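Local coordinates for protein TlmII (Streptoalloteichus hindustanus, PDB 4HVM) that takes part in tallysomycin biosynthesis and contains a condensation domain of the kind found in nonribosomal peptide synthetases, probably binding phosphopantetheine, at residues Leu66-Val71 with Leu76-Arg81; Arg112-Glu117 with Leu121-Leu126. All coordinates share one frame; numbering follows the deposited sequence.

How the contacts relate
Contact 1 closes before contact 2 opens, and their centres lie about 13 Å apart on the same side of the chain's centre. They touch directly. P116 O of contact 2 probably accepts a hydrogen bond from F70 N of contact 1, at 2.9 Å. Nearby, L121 CD1 packs on V68 O at 3.6 Å. The end of the loop 112-117, at P116 and E117, therefore meets strand 68-72. F70 and L121 both also touch L144, in the loop after strand 133-141. Both contacts thus lie beside the segment starting at H141. Condensation domains carry the HHxxxDG motif there; here it reads HQMLLDA, without the motif's second histidine.

Contact 1. Residues Leu66-Val71 with Leu76-Arg81; sequences LRVNFV and LWMRTR
The guanidinium of R81 has N69 OD1 at its edge, in its plane, and R67 CB above one face, toward its rim. NH1 donates to N69 OD1 at 2.8 Å. The amide and guanidinium planes are turned 70° apart, and the donor is tilted out of the amide's carbonyl plane. Two waters also lie near the plane; one accepts from NH2, the other from NH1 on the side away from N69 OD1. The R81 side chain bends about its CG-CD bond (chi3 60°), bringing the group beside N69 and R67. The guanidinium of R67 has R81 O at its edge; NH1 donates to it at 2.9 Å. Its NE and NH2 reach the carbonyls of L60 and D61, near the end of helix 49-62. The ring of W77 has V71 O at its edge, in its plane. R15 forms a cation-pi contact with this ring, and NE1 donates to D74 O.

The two segments form an antiparallel beta hairpin, strands 68-72 and 76-80. Strand 76-80 is the middle of three, with 13-15 on its other side. N69 with R79 and V71 with W77 are hydrogen-bonded pairs. N69 N donates to R79 O at 2.8 Å, with an N-H...O angle of 164°. V68 with T80 and F70 with M78 are non-hydrogen-bonded pairs on one face. There the selenomethionine M78 packs its CG 3.7 Å from CE1 of F70, the two side chains lying side by side. Its CE meets V68 CG2 at 3.6 Å. Next to F70 CB, L76 CD1 closes in at 4.1 Å. N69 ND2 also donates to D119 O.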
ATOM      1  N   LEU A  66       2.041 -12.575 -13.021  1.00 18.69           N
ATOM      2  CA  LEU A  66       0.919 -13.019 -12.208  1.00 19.62           C
ATOM      3  C   LEU A  66       0.997 -14.517 -11.927  1.00 27.11           C
ATOM      4  O   LEU A  66       0.442 -15.001 -10.941  1.00 29.94           O
ATOM      5  CB  LEU A  66      -0.399 -12.682 -12.899  1.00 15.26           C
ATOM      6  CG  LEU A  66      -0.608 -11.215 -13.266  1.00 22.61           C
ATOM      7  CD1 LEU A  66      -1.946 -11.025 -13.961  1.00 23.93           C
ATOM      8  CD2 LEU A  66      -0.515 -10.332 -12.034  1.00 13.81           C
ATOM      9  N   ARG A  67       1.687 -15.244 -12.801  1.00 30.45           N
ATOM     10  CA  ARG A  67       1.822 -16.689 -12.666  1.00 28.87           C
ATOM     11  C   ARG A  67       3.172 -17.063 -12.062  1.00 35.13           C
ATOM     12  O   ARG A  67       3.729 -18.113 -12.378  1.00 45.29           O
ATOM     13  CB  ARG A  67       1.656 -17.359 -14.032  1.00 25.64           C
ATOM     14  CG  ARG A  67       0.258 -17.234 -14.615  1.00 21.20           C
ATOM     15  CD  ARG A  67       0.166 -17.829 -16.012  1.00 20.85           C
ATOM     16  NE  ARG A  67       0.685 -16.926 -17.036  1.00 21.24           N
ATOM     17  CZ  ARG A  67       1.778 -17.156 -17.759  1.00 29.32           C
ATOM     18  NH1 ARG A  67       2.475 -18.269 -17.580  1.00 33.08           N
ATOM     19  NH2 ARG A  67       2.168 -16.275 -18.668  1.00 22.81           N
ATOM     20  N   VAL A  68       3.691 -16.207 -11.190  1.00 26.10           N
ATOM     21  CA  VAL A  68       5.025 -16.411 -10.639  1.00 19.99           C
ATOM     22  C   VAL A  68       5.018 -16.948  -9.209  1.00 23.43           C
ATOM     23  O   VAL A  68       4.295 -16.451  -8.346  1.00 31.92           O
ATOM     24  CB  VAL A  68       5.859 -15.108 -10.713  1.00 17.87           C
ATOM     25  CG1 VAL A  68       6.976 -15.109  -9.680  1.00 18.14           C
ATOM     26  CG2 VAL A  68       6.411 -14.922 -12.120  1.00 44.58           C
ATOM     27  N   ASN A  69       5.815 -17.987  -8.980  1.00 20.17           N
ATOM     28  CA  ASN A  69       6.070 -18.487  -7.637  1.00 21.95           C
ATOM     29  C   ASN A  69       7.517 -18.210  -7.256  1.00 24.17           C
ATOM     30  O   ASN A  69       8.345 -17.926  -8.121  1.00 26.18           O
ATOM     31  CB  ASN A  69       5.769 -19.981  -7.550  1.00 25.98           C
ATOM     32  CG  ASN A  69       4.289 -20.283  -7.672  1.00 30.07           C
ATOM     33  OD1 ASN A  69       3.782 -20.552  -8.762  1.00 32.77           O
ATOM     34  ND2 ASN A  69       3.584 -20.237  -6.547  1.00 34.05           N
ATOM     35  N   PHE A  70       7.824 -18.287  -5.966  1.00 27.05           N
ATOM     36  CA  PHE A  70       9.163 -17.960  -5.488  1.00 20.91           C
ATOM     37  C   PHE A  70       9.920 -19.183  -4.994  1.00 32.21           C
ATOM     38  O   PHE A  70       9.335 -20.103  -4.423  1.00 30.98           O
ATOM     39  CB  PHE A  70       9.094 -16.896  -4.393  1.00 19.93           C
ATOM     40  CG  PHE A  70       8.587 -15.572  -4.876  1.00 26.09           C
ATOM     41  CD1 PHE A  70       9.442 -14.671  -5.489  1.00 18.73           C
ATOM     42  CD2 PHE A  70       7.253 -15.230  -4.731  1.00 24.51           C
ATOM     43  CE1 PHE A  70       8.977 -13.454  -5.944  1.00 17.67           C
ATOM     44  CE2 PHE A  70       6.784 -14.013  -5.181  1.00 23.33           C
ATOM     45  CZ  PHE A  70       7.647 -13.124  -5.787  1.00 21.55           C
ATOM     46  N   VAL A  71      11.228 -19.185  -5.223  1.00 31.95           N
ATOM     47  CA  VAL A  71      12.078 -20.278  -4.784  1.00 36.36           C
ATOM     48  C   VAL A  71      13.189 -19.751  -3.888  1.00 42.79           C
ATOM     49  O   VAL A  71      14.119 -19.093  -4.357  1.00 46.29           O
ATOM     50  CB  VAL A  71      12.707 -21.020  -5.977  1.00 39.94           C
ATOM     51  CG1 VAL A  71      13.634 -22.116  -5.480  1.00 49.63           C
ATOM     52  CG2 VAL A  71      11.624 -21.595  -6.880  1.00 30.75           C
ATOM     53  N   LEU A  76      16.859 -15.638  -3.602  1.00 42.80           N
ATOM     54  CA  LEU A  76      15.450 -15.613  -3.983  1.00 35.90           C
ATOM     55  C   LEU A  76      15.298 -15.583  -5.500  1.00 36.17           C
ATOM     56  O   LEU A  76      15.949 -14.789  -6.179  1.00 43.17           O
ATOM     57  CB  LEU A  76      14.756 -14.401  -3.365  1.00 30.03           C
ATOM     58  CG  LEU A  76      13.226 -14.366  -3.431  1.00 27.55           C
ATOM     59  CD1 LEU A  76      12.596 -15.553  -2.705  1.00 25.66           C
ATOM     60  CD2 LEU A  76      12.714 -13.059  -2.862  1.00 25.22           C
ATOM     61  N   TRP A  77      14.434 -16.445  -6.026  1.00 29.39           N
ATOM     62  CA  TRP A  77      14.266 -16.572  -7.470  1.00 30.96           C
ATOM     63  C   TRP A  77      12.796 -16.594  -7.878  1.00 28.91           C
ATOM     64  O   TRP A  77      11.927 -16.970  -7.092  1.00 35.28           O
ATOM     65  CB  TRP A  77      14.959 -17.837  -7.977  1.00 39.99           C
ATOM     66  CG  TRP A  77      16.415 -17.905  -7.639  1.00 41.65           C
ATOM     67  CD1 TRP A  77      16.963 -18.338  -6.468  1.00 45.14           C
ATOM     68  CD2 TRP A  77      17.513 -17.534  -8.484  1.00 41.02           C
ATOM     69  NE1 TRP A  77      18.334 -18.258  -6.529  1.00 50.78           N
ATOM     70  CE2 TRP A  77      18.697 -17.770  -7.757  1.00 43.99           C
ATOM     71  CE3 TRP A  77      17.610 -17.028  -9.784  1.00 39.53           C
ATOM     72  CZ2 TRP A  77      19.961 -17.513  -8.283  1.00 42.10           C
ATOM     73  CZ3 TRP A  77      18.867 -16.774 -10.306  1.00 37.38           C
ATOM     74  CH2 TRP A  77      20.026 -17.018  -9.556  1.00 41.21           C
HETATM   75  N   MSE A  78      12.524 -16.185  -9.113  1.00 27.23           N
HETATM   76  CA  MSE A  78      11.165 -16.215  -9.644  1.00 22.22           C
HETATM   77  C   MSE A  78      10.981 -17.373 -10.620  1.00 23.28           C
HETATM   78  O   MSE A  78      11.867 -17.676 -11.417  1.00 55.90           O
HETATM   79  CB  MSE A  78      10.806 -14.881 -10.308  1.00 25.29           C
HETATM   80  CG  MSE A  78      10.352 -13.810  -9.331  1.00 19.85           C
HETATM   81 SE   MSE A  78      10.169 -12.047 -10.139  0.72 42.27          SE
HETATM   82  CE  MSE A  78       9.064 -12.486 -11.675  1.00 31.86           C
ATOM     83  N   ARG A  79       9.821 -18.016 -10.547  1.00 30.82           N
ATOM     84  CA  ARG A  79       9.522 -19.177 -11.375  1.00 33.43           C
ATOM     85  C   ARG A  79       8.153 -18.999 -12.020  1.00 33.55           C
ATOM     86  O   ARG A  79       7.157 -18.807 -11.322  1.00 36.85           O
ATOM     87  CB  ARG A  79       9.534 -20.437 -10.510  1.00 37.54           C
ATOM     88  CG  ARG A  79       9.300 -21.745 -11.249  1.00 41.61           C
ATOM     89  CD  ARG A  79       9.166 -22.903 -10.262  1.00 54.73           C
ATOM     90  NE  ARG A  79       9.258 -24.210 -10.910  1.00 73.04           N
ATOM     91  CZ  ARG A  79      10.400 -24.859 -11.126  1.00 85.06           C
ATOM     92  NH1 ARG A  79      11.554 -24.321 -10.749  1.00 84.79           N
ATOM     93  NH2 ARG A  79      10.391 -26.045 -11.722  1.00 89.92           N
ATOM     94  N   THR A  80       8.100 -19.060 -13.346  1.00 26.62           N
ATOM     95  CA  THR A  80       6.847 -18.809 -14.051  1.00 25.60           C
ATOM     96  C   THR A  80       6.026 -20.078 -14.243  1.00 29.57           C
ATOM     97  O   THR A  80       6.410 -20.977 -14.988  1.00 41.15           O
ATOM     98  CB  THR A  80       7.083 -18.138 -15.410  1.00 29.62           C
ATOM     99  OG1 THR A  80       7.844 -16.940 -15.221  1.00 37.22           O
ATOM    100  CG2 THR A  80       5.755 -17.786 -16.058  1.00 26.28           C
ATOM    101  N   ARG A  81       4.890 -20.133 -13.557  1.00 30.81           N
ATOM    102  CA  ARG A  81       3.982 -21.267 -13.636  1.00 32.89           C
ATOM    103  C   ARG A  81       3.289 -21.285 -14.995  1.00 39.44           C
ATOM    104  O   ARG A  81       2.870 -20.243 -15.501  1.00 38.44           O
ATOM    105  CB  ARG A  81       2.954 -21.164 -12.510  1.00 34.30           C
ATOM    106  CG  ARG A  81       2.280 -22.463 -12.119  1.00 42.37           C
ATOM    107  CD  ARG A  81       1.416 -22.271 -10.872  1.00 43.92           C
ATOM    108  NE  ARG A  81       0.364 -21.273 -11.066  1.00 44.12           N
ATOM    109  CZ  ARG A  81       0.412 -20.025 -10.604  1.00 40.17           C
ATOM    110  NH1 ARG A  81       1.464 -19.607  -9.911  1.00 37.57           N
ATOM    111  NH2 ARG A  81      -0.596 -19.193 -10.835  1.00 34.27           N
TER
HETATM  112  O   HOH W   1      -1.518 -16.288  -9.887  1.00 22.02           O
HETATM  113  O   HOH W   2       1.251 -16.662  -8.633  1.00 30.45           O

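Contact 2. Residues Arg112-Glu117 with Leu121-Leu126; sequences RPTDPE and LVRLHL
L121 reaches the loop 112-117 with both of its methyls. CD2 lies 3.7 Å from T114 CG2 and as close to P116 CA. CD1 comes 3.8 Å from P116 O. With CG beside the backbone N (chi1 -58°), the leucine turns its end to the loop although its CB does not point there. The side chains of L121 and T114 cross at a slant.

R123, two residues on, points its CB at the loop and brings its guanidinium up to R112 and T114. NH2 of R112 lies over one face of this group, 3.6 Å from R123 NE and 3.4 Å from R123 CD. The two guanidinium planes are 53° apart. The arginines gather round one carboxylate: D109 makes salt bridges to both, through OD1 to R112 and OD2 to R123, so its negative charge probably offsets part of theirs. The hydroxyl of T114 sits at the edge of the R123 guanidinium, but a bond to it is doubtful. OG1 of T114 donates back to R112 O at 3.0 Å, which ties the loop to itself. With an alanine here, R112 O would probably lose this hydroxyl partner and a gap would open beside L121 CD2.

H125 follows on the same side of the strand, and its NE2 hydrogen-bonds D109 OD2 as well. The loop completes a beta-alpha-beta crossover, running from strand 87-91 through helix 98-110 to the neighbouring parallel strand 122-128. L121 and R123 pair through their backbones with H141 and V139 of strand 133-141. L124 and L126 pack on helix 49-62.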
ATOM      1  N   ARG A 112      -6.424 -16.687   3.614  1.00 28.14           N
ATOM      2  CA  ARG A 112      -6.135 -18.098   3.383  1.00 27.89           C
ATOM      3  C   ARG A 112      -4.638 -18.312   3.181  1.00 27.24           C
ATOM      4  O   ARG A 112      -4.019 -17.640   2.356  1.00 39.41           O
ATOM      5  CB  ARG A 112      -6.926 -18.612   2.179  1.00 29.85           C
ATOM      6  CG  ARG A 112      -6.861 -20.116   1.986  1.00 42.02           C
ATOM      7  CD  ARG A 112      -7.987 -20.597   1.086  1.00 45.54           C
ATOM      8  NE  ARG A 112      -8.030 -19.851  -0.168  1.00 45.07           N
ATOM      9  CZ  ARG A 112      -7.359 -20.189  -1.264  1.00 41.55           C
ATOM     10  NH1 ARG A 112      -6.589 -21.268  -1.265  1.00 43.63           N
ATOM     11  NH2 ARG A 112      -7.458 -19.447  -2.359  1.00 37.16           N
ATOM     12  N   PRO A 113      -4.048 -19.250   3.944  1.00 25.23           N
ATOM     13  CA  PRO A 113      -2.604 -19.518   3.898  1.00 28.37           C
ATOM     14  C   PRO A 113      -2.151 -20.055   2.544  1.00 35.80           C
ATOM     15  O   PRO A 113      -2.619 -21.102   2.092  1.00 39.76           O
ATOM     16  CB  PRO A 113      -2.407 -20.577   4.989  1.00 22.43           C
ATOM     17  CG  PRO A 113      -3.742 -21.221   5.138  1.00 26.02           C
ATOM     18  CD  PRO A 113      -4.735 -20.122   4.912  1.00 24.76           C
ATOM     19  N   THR A 114      -1.236 -19.335   1.907  1.00 35.03           N
ATOM     20  CA  THR A 114      -0.811 -19.662   0.555  1.00 34.26           C
ATOM     21  C   THR A 114       0.672 -20.021   0.509  1.00 32.20           C
ATOM     22  O   THR A 114       1.513 -19.269   1.001  1.00 30.52           O
ATOM     23  CB  THR A 114      -1.067 -18.474  -0.397  1.00 39.07           C
ATOM     24  OG1 THR A 114      -2.388 -17.962  -0.184  1.00 48.20           O
ATOM     25  CG2 THR A 114      -0.924 -18.898  -1.845  1.00 36.50           C
ATOM     26  N   ASP A 115       0.986 -21.171  -0.080  1.00 28.89           N
ATOM     27  CA  ASP A 115       2.373 -21.578  -0.285  1.00 25.84           C
ATOM     28  C   ASP A 115       2.969 -20.798  -1.455  1.00 32.07           C
ATOM     29  O   ASP A 115       2.599 -21.017  -2.610  1.00 34.20           O
ATOM     30  CB  ASP A 115       2.454 -23.079  -0.563  1.00 31.44           C
ATOM     31  CG  ASP A 115       3.870 -23.621  -0.469  1.00 41.31           C
ATOM     32  OD1 ASP A 115       4.816 -22.827  -0.275  1.00 40.87           O
ATOM     33  OD2 ASP A 115       4.033 -24.851  -0.595  1.00 45.06           O
ATOM     34  N   PRO A 116       3.904 -19.886  -1.158  1.00 29.85           N
ATOM     35  CA  PRO A 116       4.438 -18.992  -2.188  1.00 18.30           C
ATOM     36  C   PRO A 116       5.284 -19.709  -3.230  1.00 36.71           C
ATOM     37  O   PRO A 116       5.661 -19.085  -4.218  1.00 41.65           O
ATOM     38  CB  PRO A 116       5.309 -18.027  -1.386  1.00 23.52           C
ATOM     39  CG  PRO A 116       5.716 -18.808  -0.183  1.00 24.70           C
ATOM     40  CD  PRO A 116       4.535 -19.663   0.154  1.00 26.58           C
ATOM     41  N   GLU A 117       5.578 -20.987  -3.020  1.00 36.64           N
ATOM     42  CA  GLU A 117       6.425 -21.726  -3.949  1.00 41.13           C
ATOM     43  C   GLU A 117       5.623 -22.688  -4.821  1.00 38.34           C
ATOM     44  O   GLU A 117       6.173 -23.309  -5.727  1.00 43.03           O
ATOM     45  CB  GLU A 117       7.513 -22.485  -3.187  1.00 53.32           C
ATOM     46  CG  GLU A 117       6.993 -23.651  -2.360  1.00 74.48           C
ATOM     47  CD  GLU A 117       7.998 -24.139  -1.330  1.00 83.69           C
ATOM     48  OE1 GLU A 117       9.179 -23.738  -1.411  1.00 86.63           O
ATOM     49  OE2 GLU A 117       7.602 -24.920  -0.436  1.00 81.56           O
ATOM     50  N   LEU A 121      -0.366 -16.910  -6.592  1.00 23.44           N
ATOM     51  CA  LEU A 121      -0.236 -15.787  -5.668  1.00 17.86           C
ATOM     52  C   LEU A 121      -1.060 -14.576  -6.103  1.00 20.14           C
ATOM     53  O   LEU A 121      -1.105 -13.561  -5.407  1.00 19.70           O
ATOM     54  CB  LEU A 121       1.235 -15.400  -5.502  1.00 14.03           C
ATOM     55  CG  LEU A 121       2.159 -16.507  -5.001  1.00 18.77           C
ATOM     56  CD1 LEU A 121       3.583 -15.998  -4.865  1.00 15.45           C
ATOM     57  CD2 LEU A 121       1.657 -17.044  -3.674  1.00 26.37           C
ATOM     58  N   VAL A 122      -1.699 -14.686  -7.263  1.00 17.23           N
ATOM     59  CA  VAL A 122      -2.616 -13.659  -7.740  1.00 14.79           C
ATOM     60  C   VAL A 122      -3.925 -14.308  -8.162  1.00 22.88           C
ATOM     61  O   VAL A 122      -3.998 -14.955  -9.205  1.00 26.96           O
ATOM     62  CB  VAL A 122      -2.033 -12.877  -8.926  1.00 15.61           C
ATOM     63  CG1 VAL A 122      -3.068 -11.912  -9.484  1.00 15.95           C
ATOM     64  CG2 VAL A 122      -0.777 -12.131  -8.499  1.00 19.92           C
ATOM     65  N   ARG A 123      -4.955 -14.141  -7.339  1.00 22.05           N
ATOM     66  CA  ARG A 123      -6.258 -14.739  -7.606  1.00 17.71           C
ATOM     67  C   ARG A 123      -7.264 -13.692  -8.077  1.00 19.84           C
ATOM     68  O   ARG A 123      -7.444 -12.662  -7.433  1.00 33.81           O
ATOM     69  CB  ARG A 123      -6.781 -15.449  -6.354  1.00 23.20           C
ATOM     70  CG  ARG A 123      -5.938 -16.641  -5.935  1.00 21.33           C
ATOM     71  CD  ARG A 123      -6.251 -17.093  -4.518  1.00 19.25           C
ATOM     72  NE  ARG A 123      -5.029 -17.213  -3.729  1.00 29.29           N
ATOM     73  CZ  ARG A 123      -4.863 -16.687  -2.521  1.00 27.23           C
ATOM     74  NH1 ARG A 123      -5.848 -16.010  -1.946  1.00 27.55           N
ATOM     75  NH2 ARG A 123      -3.711 -16.846  -1.883  1.00 31.38           N
ATOM     76  N   LEU A 124      -7.912 -13.958  -9.205  1.00 16.68           N
ATOM     77  CA  LEU A 124      -8.952 -13.072  -9.707  1.00 13.43           C
ATOM     78  C   LEU A 124     -10.311 -13.643  -9.335  1.00 21.32           C
ATOM     79  O   LEU A 124     -10.599 -14.803  -9.623  1.00 24.24           O
ATOM     80  CB  LEU A 124      -8.841 -12.890 -11.222  1.00 15.69           C
ATOM     81  CG  LEU A 124      -7.580 -12.198 -11.726  1.00 18.72           C
ATOM     82  CD1 LEU A 124      -7.641 -11.983 -13.229  1.00 17.79           C
ATOM     83  CD2 LEU A 124      -7.375 -10.878 -10.997  1.00 24.73           C
ATOM     84  N   HIS A 125     -11.138 -12.832  -8.682  1.00 23.34           N
ATOM     85  CA  HIS A 125     -12.480 -13.257  -8.300  1.00 18.48           C
ATOM     86  C   HIS A 125     -13.541 -12.617  -9.194  1.00 19.55           C
ATOM     87  O   HIS A 125     -13.536 -11.405  -9.405  1.00 27.48           O
ATOM     88  CB  HIS A 125     -12.753 -12.928  -6.829  1.00 14.02           C
ATOM     89  CG  HIS A 125     -11.934 -13.732  -5.865  1.00 19.07           C
ATOM     90  ND1 HIS A 125     -12.433 -14.835  -5.204  1.00 22.09           N
ATOM     91  CD2 HIS A 125     -10.652 -13.594  -5.449  1.00 12.22           C
ATOM     92  CE1 HIS A 125     -11.492 -15.342  -4.425  1.00 17.00           C
ATOM     93  NE2 HIS A 125     -10.403 -14.607  -4.555  1.00 20.89           N
ATOM     94  N   LEU A 126     -14.439 -13.440  -9.726  1.00 16.36           N
ATOM     95  CA  LEU A 126     -15.576 -12.953 -10.498  1.00 17.74           C
ATOM     96  C   LEU A 126     -16.842 -13.220  -9.687  1.00 18.53           C
ATOM     97  O   LEU A 126     -17.397 -14.317  -9.729  1.00 22.23           O
ATOM     98  CB  LEU A 126     -15.638 -13.652 -11.861  1.00 17.93           C
ATOM     99  CG  LEU A 126     -16.443 -12.994 -12.984  1.00 42.09           C
ATOM    100  CD1 LEU A 126     -15.928 -13.467 -14.331  1.00 44.19           C
ATOM    101  CD2 LEU A 126     -17.931 -13.289 -12.858  1.00 45.35           C
TER